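Local structure of biphenyl-2,3-diol 1,2-dioxygenase III-related protein (3EY8) at residues B[108-114]-B[126-131]. The protein is of unestablished function but binds metal and, as a member of the glyoxalase and extradiol dioxygenase superfamily, may be a metal-dependent enzyme. The protein carries 9 engineered substitutions. Numbering follows the deposited sequence.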
loop_
_atom_site.group_PDB
_atom_site.type_symbol
_atom_site.label_atom_id
_atom_site.label_comp_id
_atom_site.label_asym_id
_atom_site.label_seq_id
_atom_site.Cartn_x
_atom_site.Cartn_y
_atom_site.Cartn_z
ATOM N N ALA B 108 -4.974 3.544 -11.261
ATOM C CA ALA B 108 -3.688 4.130 -11.621
ATOM C C ALA B 108 -3.548 4.329 -13.124
ATOM O O ALA B 108 -2.977 5.321 -13.573
ATOM C CB ALA B 108 -2.557 3.257 -11.098
ATOM N N GLN B 109 -4.082 3.389 -13.896
ATOM C CA GLN B 109 -3.823 3.331 -15.333
ATOM C C GLN B 109 -5.044 3.680 -16.172
ATOM O O GLN B 109 -4.999 3.613 -17.401
ATOM C CB GLN B 109 -3.342 1.937 -15.738
ATOM C CG GLN B 109 -2.116 1.422 -15.012
ATOM C CD GLN B 109 -1.734 0.032 -15.485
ATOM O OE1 GLN B 109 -1.228 -0.142 -16.594
ATOM N NE2 GLN B 109 -1.987 -0.970 -14.648
ATOM N N GLY B 110 -6.133 4.047 -15.507
ATOM C CA GLY B 110 -7.345 4.453 -16.196
ATOM C C GLY B 110 -8.586 3.994 -15.460
ATOM O O GLY B 110 -8.534 3.680 -14.275
ATOM N N ALA B 111 -9.710 3.944 -16.164
ATOM C CA ALA B 111 -10.977 3.580 -15.537
ATOM C C ALA B 111 -10.986 2.140 -15.028
ATOM O O ALA B 111 -10.519 1.212 -15.707
ATOM C CB ALA B 111 -12.120 3.792 -16.512
ATOM N N ILE B 112 -11.528 1.960 -13.827
ATOM C CA ILE B 112 -11.735 0.629 -13.280
ATOM C C ILE B 112 -13.157 0.513 -12.765
ATOM O O ILE B 112 -13.852 1.514 -12.599
ATOM C CB ILE B 112 -10.774 0.324 -12.115
ATOM C CG1 ILE B 112 -11.009 1.308 -10.969
ATOM C CG2 ILE B 112 -9.326 0.341 -12.595
ATOM C CD1 ILE B 112 -10.091 1.093 -9.763
ATOM N N THR B 113 -13.585 -0.720 -12.525
ATOM C CA THR B 113 -14.841 -0.978 -11.842
ATOM C C THR B 113 -14.531 -1.683 -10.521
ATOM O O THR B 113 -13.735 -2.625 -10.497
ATOM C CB THR B 113 -15.766 -1.840 -12.708
ATOM O OG1 THR B 113 -15.932 -1.209 -13.989
ATOM C CG2 THR B 113 -17.119 -1.998 -12.049
ATOM N N SER B 114 -15.151 -1.224 -9.430
ATOM C CA SER B 114 -14.761 -1.650 -8.084
ATOM C C SER B 114 -15.940 -2.164 -7.257
ATOM O O SER B 114 -17.087 -1.798 -7.504
ATOM C CB SER B 114 -14.127 -0.469 -7.320
ATOM O OG SER B 114 -12.952 0.012 -7.941
ATOM N N GLU B 126 -10.863 -2.643 -1.599
ATOM C CA GLU B 126 -11.496 -2.344 -2.867
ATOM C C GLU B 126 -10.950 -3.349 -3.866
ATOM O O GLU B 126 -9.747 -3.399 -4.103
ATOM C CB GLU B 126 -11.129 -0.914 -3.290
ATOM C CG GLU B 126 -11.780 -0.434 -4.582
ATOM C CD GLU B 126 -11.304 0.952 -4.979
ATOM O OE1 GLU B 126 -10.449 1.523 -4.264
ATOM O OE2 GLU B 126 -11.779 1.468 -6.011
ATOM N N VAL B 127 -11.830 -4.176 -4.422
ATOM C CA VAL B 127 -11.428 -5.144 -5.430
ATOM C C VAL B 127 -11.936 -4.664 -6.776
ATOM O O VAL B 127 -13.108 -4.296 -6.910
ATOM C CB VAL B 127 -11.982 -6.538 -5.107
ATOM C CG1 VAL B 127 -11.730 -7.500 -6.266
ATOM C CG2 VAL B 127 -11.347 -7.054 -3.818
ATOM N N SER B 128 -11.051 -4.644 -7.768
ATOM C CA SER B 128 -11.346 -3.937 -9.013
ATOM C C SER B 128 -10.873 -4.658 -10.264
ATOM O O SER B 128 -10.015 -5.542 -10.210
ATOM C CB SER B 128 -10.721 -2.540 -8.982
ATOM O OG SER B 128 -11.041 -1.863 -7.775
ATOM N N THR B 129 -11.442 -4.259 -11.395
ATOM C CA THR B 129 -11.043 -4.799 -12.690
ATOM C C THR B 129 -10.804 -3.661 -13.672
ATOM O O THR B 129 -11.433 -2.606 -13.570
ATOM C CB THR B 129 -12.127 -5.727 -13.269
ATOM O OG1 THR B 129 -11.682 -6.251 -14.528
ATOM C CG2 THR B 129 -13.426 -4.971 -13.486
ATOM N N TYR B 130 -9.897 -3.873 -14.622
ATOM C CA TYR B 130 -9.719 -2.930 -15.725
ATOM C C TYR B 130 -10.616 -3.261 -16.928
ATOM O O TYR B 130 -10.640 -2.521 -17.912
ATOM C CB TYR B 130 -8.241 -2.820 -16.136
ATOM C CG TYR B 130 -7.484 -1.819 -15.291
ATOM C CD1 TYR B 130 -7.561 -0.462 -15.563
ATOM C CD2 TYR B 130 -6.727 -2.228 -14.201
ATOM C CE1 TYR B 130 -6.893 0.463 -14.790
ATOM C CE2 TYR B 130 -6.048 -1.305 -13.416
ATOM C CZ TYR B 130 -6.141 0.040 -13.717
ATOM O OH TYR B 130 -5.480 0.975 -12.953
ATOM N N SER B 131 -11.359 -4.360 -16.839
ATOM C CA SER B 131 -12.285 -4.743 -17.903
ATOM C C SER B 131 -13.424 -3.740 -18.065
ATOM O O SER B 131 -14.161 -3.469 -17.120
ATOM C CB SER B 131 -12.864 -6.133 -17.641
ATOM O OG SER B 131 -11.852 -7.122 -17.719
HETATM O O HOH W 1 -13.581 -0.770 -16.352
#
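Y130 lays its ring across I112 just past the end of strand 124-129, and the two residues bury more surface here than any others. The methyl CG2 of I112 sits over one face of the ring, 3.4 Å from its centroid and only 17° off the normal, a CH-pi contact. A beta-branched residue suits this place because its two branches serve different neighbours: with chi1 at 62°, CG1 carries CD1 toward S128, while CG2 meets the ring. Tyrosine offers a flat face to the methyl and, at the far end of the ring, a hydroxyl. Y130 OH accepts from Q109 N at 2.9 Å, tying down the turn at A108-Q109, and also hydrogen-bonds D12 of the second subunit. Next to it, G110 has backbone angles at which a CB would press on the carbonyl O of Q109.

Further along, T113 and T129 form an antiparallel hydrogen-bonded pair: T113 N bonds to T129 O, and T129 N to T113 O, both at 3.0 Å. On the other face, small serines suit the close S114-S128 pair and relay hydrogen bonds: S128 OG donates to S114 OG (2.7 Å), which donates to E126 OE2 (2.7 Å) on its anti side. This series probably helps orient the carboxylate of E126, a calcium ligand in this protein, although no metal is bound to this copy.

I112 packs on H13 of the second subunit, and E126 OE1 makes a weak hydrogen bond to H13 NE2 there. Hairpin 110-118/124-129 forms the middle of the four-stranded sheet of a beta-alpha-beta-beta-beta module of the vicinal oxygen chelate fold, flanked by strands 103-107 and 75-79; helix 84-93 packs on the T113-T129 face.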